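Local structure of uncharacterized conserved (Bdellovibrio bacteriovorus, 7O21) at residues L31-T36 against F56-E61; E97-P102 against A113-Y118. The protein probably acts as an L,D-carboxypeptidase of the YkuD family that trims peptidoglycan, an editing of the cell wall that generates the curvature of this predatory bacterium. One frame throughout, in Å; residues are numbered along the deposited sequence.

Contact 1. Residues L31-T36 against F56-E61; sequences LQISET and FERNGE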
ATOM      1  N   LEU A  31     -12.620  -4.649  21.327  1.00 15.38           N
ATOM      2  CA  LEU A  31     -13.921  -4.295  21.883  1.00 17.89           C
ATOM      3  C   LEU A  31     -15.106  -4.697  21.014  1.00 19.10           C
ATOM      4  O   LEU A  31     -16.175  -4.988  21.553  1.00 19.07           O
ATOM      5  CB  LEU A  31     -13.975  -2.799  22.217  1.00 17.99           C
ATOM      6  CG  LEU A  31     -13.050  -2.428  23.384  1.00 18.61           C
ATOM      7  CD1 LEU A  31     -13.003  -0.922  23.559  1.00 27.68           C
ATOM      8  CD2 LEU A  31     -13.500  -3.106  24.672  1.00 20.76           C
ATOM      9  N   GLN A  32     -14.964  -4.707  19.689  1.00 15.75           N
ATOM     10  CA  GLN A  32     -16.092  -5.034  18.823  1.00 16.63           C
ATOM     11  C   GLN A  32     -15.547  -5.412  17.454  1.00 16.19           C
ATOM     12  O   GLN A  32     -14.514  -4.892  17.026  1.00 15.63           O
ATOM     13  CB  GLN A  32     -17.026  -3.821  18.676  1.00 15.77           C
ATOM     14  CG  GLN A  32     -18.419  -4.151  18.142  1.00 15.51           C
ATOM     15  CD  GLN A  32     -19.397  -3.023  18.393  1.00 20.86           C
ATOM     16  OE1 GLN A  32     -20.256  -3.115  19.271  1.00 24.66           O
ATOM     17  NE2 GLN A  32     -19.247  -1.940  17.650  1.00 17.61           N
ATOM     18  N   ILE A  33     -16.245  -6.333  16.777  1.00 13.97           N
ATOM     19  CA  ILE A  33     -15.940  -6.724  15.403  1.00 14.75           C
ATOM     20  C   ILE A  33     -17.046  -6.179  14.507  1.00 15.05           C
ATOM     21  O   ILE A  33     -18.220  -6.147  14.903  1.00 16.89           O
ATOM     22  CB  ILE A  33     -15.791  -8.259  15.304  1.00 15.28           C
ATOM     23  CG1 ILE A  33     -14.575  -8.695  16.124  1.00 14.86           C
ATOM     24  CG2 ILE A  33     -15.638  -8.724  13.856  1.00 16.39           C
ATOM     25  CD1 ILE A  33     -14.441 -10.198  16.303  1.00 16.67           C
ATOM     26  N   SER A  34     -16.676  -5.689  13.329  1.00 15.50           N
ATOM     27  CA  SER A  34     -17.675  -5.034  12.490  1.00 16.06           C
ATOM     28  C   SER A  34     -18.694  -6.050  11.978  1.00 18.06           C
ATOM     29  O   SER A  34     -18.371  -7.212  11.716  1.00 16.99           O
ATOM     30  CB  SER A  34     -17.015  -4.323  11.314  1.00 19.03           C
ATOM     31  OG  SER A  34     -17.995  -3.952  10.362  1.00 19.76           O
ATOM     32  N   GLU A  35     -19.946  -5.595  11.846  1.00 16.87           N
ATOM     33  CA  GLU A  35     -20.990  -6.433  11.257  1.00 16.26           C
ATOM     34  C   GLU A  35     -20.886  -6.520   9.736  1.00 18.27           C
ATOM     35  O   GLU A  35     -21.584  -7.346   9.124  1.00 18.77           O
ATOM     36  CB  GLU A  35     -22.378  -5.898  11.613  1.00 18.21           C
ATOM     37  CG  GLU A  35     -22.709  -4.592  10.892  1.00 19.08           C
ATOM     38  CD  GLU A  35     -24.066  -4.032  11.292  1.00 22.71           C
ATOM     39  OE1 GLU A  35     -25.002  -4.833  11.497  1.00 28.41           O
ATOM     40  OE2 GLU A  35     -24.204  -2.798  11.420  1.00 21.08           O
ATOM     41  N   THR A  36     -20.055  -5.694   9.105  1.00 15.88           N
ATOM     42  CA  THR A  36     -20.034  -5.597   7.647  1.00 16.00           C
ATOM     43  C   THR A  36     -19.366  -6.837   7.038  1.00 16.90           C
ATOM     44  O   THR A  36     -18.186  -7.105   7.284  1.00 17.09           O
ATOM     45  CB  THR A  36     -19.322  -4.306   7.235  1.00 16.37           C
ATOM     46  OG1 THR A  36     -20.110  -3.180   7.648  1.00 19.34           O
ATOM     47  CG2 THR A  36     -19.115  -4.243   5.733  1.00 17.52           C
ATOM     48  N   PHE A  56     -10.831 -14.879  17.335  1.00 16.32           N
ATOM     49  CA  PHE A  56     -12.118 -14.421  17.825  1.00 16.17           C
ATOM     50  C   PHE A  56     -13.065 -14.221  16.654  1.00 18.10           C
ATOM     51  O   PHE A  56     -12.647 -13.884  15.541  1.00 17.68           O
ATOM     52  CB  PHE A  56     -11.968 -13.098  18.594  1.00 16.51           C
ATOM     53  CG  PHE A  56     -11.371 -13.273  19.956  1.00 16.36           C
ATOM     54  CD1 PHE A  56      -9.997 -13.387  20.110  1.00 18.29           C
ATOM     55  CD2 PHE A  56     -12.182 -13.367  21.077  1.00 19.06           C
ATOM     56  CE1 PHE A  56      -9.438 -13.563  21.361  1.00 20.83           C
ATOM     57  CE2 PHE A  56     -11.622 -13.560  22.343  1.00 20.22           C
ATOM     58  CZ  PHE A  56     -10.252 -13.650  22.474  1.00 20.44           C
ATOM     59  N   GLU A  57     -14.350 -14.458  16.907  1.00 18.11           N
ATOM     60  CA  GLU A  57     -15.397 -14.285  15.913  1.00 17.05           C
ATOM     61  C   GLU A  57     -16.459 -13.334  16.444  1.00 15.77           C
ATOM     62  O   GLU A  57     -16.752 -13.298  17.646  1.00 17.31           O
ATOM     63  CB  GLU A  57     -16.044 -15.636  15.493  1.00 18.73           C
ATOM     64  CG  GLU A  57     -17.002 -15.492  14.307  1.00 22.22           C
ATOM     65  CD  GLU A  57     -17.638 -16.799  13.850  1.00 22.29           C
ATOM     66  OE1 GLU A  57     -17.457 -17.823  14.539  1.00 26.59           O
ATOM     67  OE2 GLU A  57     -18.307 -16.776  12.793  1.00 28.33           O
ATOM     68  N   ARG A  58     -17.050 -12.579  15.525  1.00 16.04           N
ATOM     69  CA  ARG A  58     -18.161 -11.705  15.867  1.00 18.39           C
ATOM     70  C   ARG A  58     -19.371 -12.526  16.294  1.00 17.69           C
ATOM     71  O   ARG A  58     -19.717 -13.533  15.669  1.00 18.59           O
ATOM     72  CB  ARG A  58     -18.540 -10.871  14.653  1.00 17.73           C
ATOM     73  CG  ARG A  58     -19.586  -9.810  14.961  1.00 18.18           C
ATOM     74  CD  ARG A  58     -20.163  -9.200  13.693  1.00 15.74           C
ATOM     75  NE  ARG A  58     -20.792 -10.214  12.838  1.00 16.73           N
ATOM     76  CZ  ARG A  58     -20.407 -10.520  11.599  1.00 19.07           C
ATOM     77  NH1 ARG A  58     -19.404  -9.887  11.014  1.00 18.09           N
ATOM     78  NH2 ARG A  58     -21.037 -11.483  10.927  1.00 19.12           N
ATOM     79  N   ASN A  59     -20.014 -12.094  17.360  1.00 16.57           N
ATOM     80  CA  ASN A  59     -21.288 -12.660  17.812  1.00 19.46           C
ATOM     81  C   ASN A  59     -22.180 -11.458  18.107  1.00 18.80           C
ATOM     82  O   ASN A  59     -22.298 -11.022  19.252  1.00 18.59           O
ATOM     83  CB  ASN A  59     -21.065 -13.548  19.035  1.00 20.30           C
ATOM     84  CG  ASN A  59     -22.352 -14.043  19.644  1.00 30.73           C
ATOM     85  OD1 ASN A  59     -23.368 -14.163  18.973  1.00 30.61           O
ATOM     86  ND2 ASN A  59     -22.310 -14.336  20.938  1.00 36.09           N
ATOM     87  N   GLY A  60     -22.789 -10.911  17.056  1.00 18.96           N
ATOM     88  CA  GLY A  60     -23.531  -9.675  17.214  1.00 18.18           C
ATOM     89  C   GLY A  60     -22.605  -8.559  17.660  1.00 19.73           C
ATOM     90  O   GLY A  60     -21.574  -8.285  17.032  1.00 19.43           O
ATOM     91  N   GLU A  61     -22.969  -7.909  18.766  1.00 19.00           N
ATOM     92  CA  GLU A  61     -22.131  -6.892  19.387  1.00 18.65           C
ATOM     93  C   GLU A  61     -21.050  -7.486  20.273  1.00 21.92           C
ATOM     94  O   GLU A  61     -20.176  -6.748  20.744  1.00 22.12           O
ATOM     95  CB  GLU A  61     -22.978  -5.954  20.252  1.00 21.90           C
ATOM     96  CG  GLU A  61     -24.072  -5.223  19.499  1.00 27.74           C
ATOM     97  CD  GLU A  61     -24.744  -4.165  20.360  1.00 36.29           C
ATOM     98  OE1 GLU A  61     -24.663  -2.969  20.012  1.00 41.03           O
ATOM     99  OE2 GLU A  61     -25.334  -4.535  21.394  1.00 39.41           O
TER
HETATM  100  O   HOH W   1     -17.743  -7.127  22.096  1.00 27.54           O
HETATM  101  O   HOH W   2     -18.593  -7.751  17.826  1.00 17.00           O
HETATM  102  O   HOH W   3     -17.884  -9.897   8.653  1.00 20.88           O
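The Arg58 guanidinium has the carbonyl oxygen of Glu35 over one face, 3.8 Å above the plane and displaced toward the rim, while Ser34 O and a water lie near its edge. NH1 donates to Ser34 O at 3.0 Å, in the carbonyl plane and on a lone pair, with the acceptor 17° out of the guanidinium plane. The water accepts from the same NH1 and donates to Thr36 O. A bend at chi3 (59°) turns NE of Arg58 out of the extended line of its chain, whose CD packs 3.8 Å from Glu35 CA. Ser34 is fixed in an ST turn, its OG accepting from Thr36 N and also bonded to Gln251 O. Earlier in the segment, Leu31 and Gln32 form a classic beta bulge with Ile254 in the NTF2-like sheet; segment 56-61 of the catalytic domain packs beside it. Ile33 crosses Arg58 obliquely, CG2 lying 3.7 Å from Arg58 CB and CD1 reaching the Glu57-Arg58 peptide. The side chains of Gln32 and Glu61 point the same way, but the Gln32 amide is held by Pro252 O and Arg191. Of two further waters, one bridges Leu31 O and Glu61 O; the other accepts from Ile33 N and can donate to Gly60 O.

Contact 2. Residues E97-P102 against A113-Y118; sequences ERLSQP and AFTTNY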
ATOM      1  N   GLU A  97      -1.495 -10.512   2.036  1.00 15.42           N
ATOM      2  CA  GLU A  97      -1.259 -11.484   0.979  1.00 18.33           C
ATOM      3  C   GLU A  97      -0.878 -12.826   1.577  1.00 17.98           C
ATOM      4  O   GLU A  97      -0.314 -12.902   2.669  1.00 16.48           O
ATOM      5  CB  GLU A  97      -0.089 -11.051   0.082  1.00 19.78           C
ATOM      6  CG  GLU A  97      -0.288  -9.740  -0.660  1.00 26.88           C
ATOM      7  CD  GLU A  97       0.958  -9.319  -1.428  1.00 31.17           C
ATOM      8  OE1 GLU A  97       1.682 -10.201  -1.934  1.00 43.91           O
ATOM      9  OE2 GLU A  97       1.224  -8.103  -1.501  1.00 43.50           O
ATOM     10  N   ARG A  98      -1.177 -13.883   0.833  1.00 17.60           N
ATOM     11  CA  ARG A  98      -0.825 -15.246   1.199  1.00 18.54           C
ATOM     12  C   ARG A  98       0.293 -15.723   0.279  1.00 18.09           C
ATOM     13  O   ARG A  98       0.209 -15.574  -0.946  1.00 19.31           O
ATOM     14  CB  ARG A  98      -2.058 -16.141   1.068  1.00 20.44           C
ATOM     15  CG  ARG A  98      -1.841 -17.624   1.335  1.00 22.91           C
ATOM     16  CD  ARG A  98      -3.145 -18.384   1.096  1.00 29.87           C
ATOM     17  NE  ARG A  98      -2.924 -19.820   0.942  1.00 43.98           N
ATOM     18  CZ  ARG A  98      -3.775 -20.755   1.352  1.00 46.98           C
ATOM     19  NH1 ARG A  98      -4.912 -20.409   1.943  1.00 44.87           N
ATOM     20  NH2 ARG A  98      -3.494 -22.039   1.169  1.00 39.62           N
ATOM     21  N   LEU A  99       1.342 -16.276   0.876  1.00 17.18           N
ATOM     22  CA  LEU A  99       2.523 -16.723   0.156  1.00 16.70           C
ATOM     23  C   LEU A  99       2.825 -18.165   0.532  1.00 16.66           C
ATOM     24  O   LEU A  99       2.614 -18.587   1.674  1.00 18.09           O
ATOM     25  CB  LEU A  99       3.739 -15.871   0.535  1.00 19.57           C
ATOM     26  CG  LEU A  99       3.602 -14.367   0.326  1.00 22.11           C
ATOM     27  CD1 LEU A  99       4.760 -13.615   0.965  1.00 20.87           C
ATOM     28  CD2 LEU A  99       3.541 -14.091  -1.157  1.00 27.69           C
ATOM     29  N   SER A 100       3.344 -18.927  -0.430  1.00 18.88           N
ATOM     30  CA  SER A 100       3.765 -20.294  -0.165  1.00 20.85           C
ATOM     31  C   SER A 100       4.910 -20.643  -1.103  1.00 20.89           C
ATOM     32  O   SER A 100       5.410 -19.797  -1.852  1.00 19.41           O
ATOM     33  CB  SER A 100       2.599 -21.279  -0.301  1.00 25.36           C
ATOM     34  OG  SER A 100       2.992 -22.568   0.160  1.00 28.02           O
ATOM     35  N   GLN A 101       5.322 -21.905  -1.061  1.00 19.91           N
ATOM     36  CA  GLN A 101       6.301 -22.369  -2.029  1.00 19.06           C
ATOM     37  C   GLN A 101       5.668 -22.355  -3.418  1.00 22.60           C
ATOM     38  O   GLN A 101       4.463 -22.584  -3.559  1.00 26.15           O
ATOM     39  CB  GLN A 101       6.742 -23.786  -1.684  1.00 19.85           C
ATOM     40  CG  GLN A 101       7.632 -23.863  -0.465  1.00 20.57           C
ATOM     41  CD  GLN A 101       6.912 -23.679   0.866  1.00 24.12           C
ATOM     42  OE1 GLN A 101       6.025 -24.457   1.214  1.00 23.68           O
ATOM     43  NE2 GLN A 101       7.300 -22.647   1.622  1.00 20.45           N
ATOM     44  N   PRO A 102       6.468 -22.121  -4.472  1.00 19.97           N
ATOM     45  CA  PRO A 102       7.922 -21.965  -4.454  1.00 18.82           C
ATOM     46  C   PRO A 102       8.374 -20.526  -4.269  1.00 18.81           C
ATOM     47  O   PRO A 102       9.568 -20.263  -4.346  1.00 20.26           O
ATOM     48  CB  PRO A 102       8.320 -22.441  -5.854  1.00 23.36           C
ATOM     49  CG  PRO A 102       7.181 -21.976  -6.710  1.00 27.46           C
ATOM     50  CD  PRO A 102       5.937 -22.090  -5.849  1.00 28.21           C
ATOM     51  N   ALA A 113       2.858 -18.204   4.552  1.00 15.83           N
ATOM     52  CA  ALA A 113       3.067 -16.930   5.224  1.00 15.59           C
ATOM     53  C   ALA A 113       1.952 -15.990   4.823  1.00 16.71           C
ATOM     54  O   ALA A 113       1.459 -16.037   3.695  1.00 17.62           O
ATOM     55  CB  ALA A 113       4.404 -16.269   4.860  1.00 16.78           C
ATOM     56  N   PHE A 114       1.569 -15.120   5.751  1.00 14.55           N
ATOM     57  CA  PHE A 114       0.634 -14.043   5.471  1.00 13.72           C
ATOM     58  C   PHE A 114       1.324 -12.731   5.790  1.00 14.74           C
ATOM     59  O   PHE A 114       1.876 -12.569   6.882  1.00 16.43           O
ATOM     60  CB  PHE A 114      -0.625 -14.190   6.320  1.00 15.36           C
ATOM     61  CG  PHE A 114      -1.445 -15.387   5.962  1.00 16.82           C
ATOM     62  CD1 PHE A 114      -1.210 -16.610   6.585  1.00 17.47           C
ATOM     63  CD2 PHE A 114      -2.440 -15.305   4.991  1.00 17.77           C
ATOM     64  CE1 PHE A 114      -1.952 -17.725   6.251  1.00 19.52           C
ATOM     65  CE2 PHE A 114      -3.185 -16.429   4.650  1.00 18.57           C
ATOM     66  CZ  PHE A 114      -2.938 -17.640   5.283  1.00 19.66           C
ATOM     67  N   THR A 115       1.315 -11.809   4.827  1.00 15.08           N
ATOM     68  CA  THR A 115       1.942 -10.522   5.063  1.00 15.65           C
ATOM     69  C   THR A 115       0.980  -9.617   5.819  1.00 16.38           C
ATOM     70  O   THR A 115      -0.234  -9.848   5.848  1.00 15.05           O
ATOM     71  CB  THR A 115       2.315  -9.874   3.731  1.00 17.02           C
ATOM     72  OG1 THR A 115       1.110  -9.539   3.017  1.00 16.58           O
ATOM     73  CG2 THR A 115       3.163 -10.833   2.880  1.00 18.51           C
ATOM     74  N   THR A 116       1.530  -8.560   6.399  1.00 17.06           N
ATOM     75  CA  THR A 116       0.727  -7.555   7.087  1.00 17.67           C
ATOM     76  C   THR A 116       0.892  -6.190   6.421  1.00 17.29           C
ATOM     77  O   THR A 116       1.659  -6.011   5.461  1.00 18.48           O
ATOM     78  CB  THR A 116       1.120  -7.435   8.561  1.00 17.56           C
ATOM     79  OG1 THR A 116       2.406  -6.796   8.672  1.00 16.41           O
ATOM     80  CG2 THR A 116       1.128  -8.804   9.274  1.00 18.83           C
ATOM     81  N   ASN A 117       0.154  -5.212   6.943  1.00 16.07           N
ATOM     82  CA  ASN A 117       0.307  -3.825   6.530  1.00 17.16           C
ATOM     83  C   ASN A 117       1.310  -3.069   7.391  1.00 18.92           C
ATOM     84  O   ASN A 117       1.335  -1.836   7.344  1.00 19.47           O
ATOM     85  CB  ASN A 117      -1.050  -3.110   6.507  1.00 17.44           C
ATOM     86  CG  ASN A 117      -1.664  -2.979   7.892  1.00 16.76           C
ATOM     87  OD1 ASN A 117      -1.566  -3.876   8.700  1.00 17.46           O
ATOM     88  ND2 ASN A 117      -2.277  -1.823   8.171  1.00 20.02           N
ATOM     89  N   TYR A 118       2.125  -3.758   8.185  1.00 17.73           N
ATOM     90  CA  TYR A 118       3.165  -3.056   8.924  1.00 16.99           C
ATOM     91  C   TYR A 118       4.146  -2.420   7.945  1.00 21.85           C
ATOM     92  O   TYR A 118       4.590  -3.080   6.999  1.00 23.58           O
ATOM     93  CB  TYR A 118       3.941  -4.003   9.846  1.00 19.43           C
ATOM     94  CG  TYR A 118       5.097  -3.298  10.526  1.00 17.92           C
ATOM     95  CD1 TYR A 118       4.915  -2.655  11.740  1.00 20.24           C
ATOM     96  CD2 TYR A 118       6.358  -3.246   9.939  1.00 19.46           C
ATOM     97  CE1 TYR A 118       5.959  -1.982  12.363  1.00 21.68           C
ATOM     98  CE2 TYR A 118       7.404  -2.580  10.555  1.00 26.38           C
ATOM     99  CZ  TYR A 118       7.195  -1.956  11.767  1.00 24.05           C
ATOM    100  OH  TYR A 118       8.219  -1.282  12.399  1.00 28.69           O
TER
HETATM  101  O   HOH W   4       1.844  -7.520   1.281  1.00 29.60           O
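Ala113 and Leu99 form an antiparallel hydrogen-bonded pair, tied both ways through the backbone: Leu99 N to Ala113 O at 2.8 Å and Ala113 N to Leu99 O at 2.9 Å. Thr115 N donates to Glu97 O, and the intervening Arg98 and Phe114 make the non-hydrogen-bonded pair. Here CA-H...O contacts fill in, Phe114 CA lying 3.2 Å from Glu97 O and Arg98 CA 3.5 Å from Ala113 O.

At the Glu97 end a side chain adds to the backbone bonds. Thr115 OG1 sits between its own backbone N and carbonyl carbon (chi1 67°) and accepts from Glu97 N at 2.9 Å, the N-H...O angle a bent 140°. A water 2.8 Å from Thr115 OG1 also gives a weak bond to Glu97 OE2.

The apolar contacts fall on two faces of the sheet. On one, the extended Arg98 chain runs alongside Phe114, CB and CG each 3.8 Å from CE2, with guanidinium and ring planes 72° apart; helix 156-163 packs against the ring through Ile159 and Ala163. On the other, Leu99 CB meets Ala113 CB, Leu99 CD1 touches Thr115 CG2 at 3.7 Å, and Trp134 of the next strand packs on all three residues.

Ala113 also touches His136, the predicted proton donor/acceptor of this L,D-transpeptidase-type domain. The paired backbone bonds at Ala113 are consistent with holding a small, apolar neighbour beside that histidine, while the polar Glu97-Thr115 end is bridged by water.

From the N terminus the chain soon enters strand 30-32, outermost in the antiparallel sheet, then passes through strand 42-47 into strand 52-59, where contact 1 closes a loop of 19 intervening residues and joins that sheet to the catalytic one. Strand 62-73 follows, and strand 91-99 leads into contact 2, whose ten intervening residues include the short helix 106-109. The two closures come in series, neither nesting nor crossing. Their centres are 25 Å apart and they do not touch, yet both reach the mixed sheet of the catalytic domain: contact 1 ties its strand 52-59 to the NTF2-like part, whereas contact 2 pairs neighbouring strands within it.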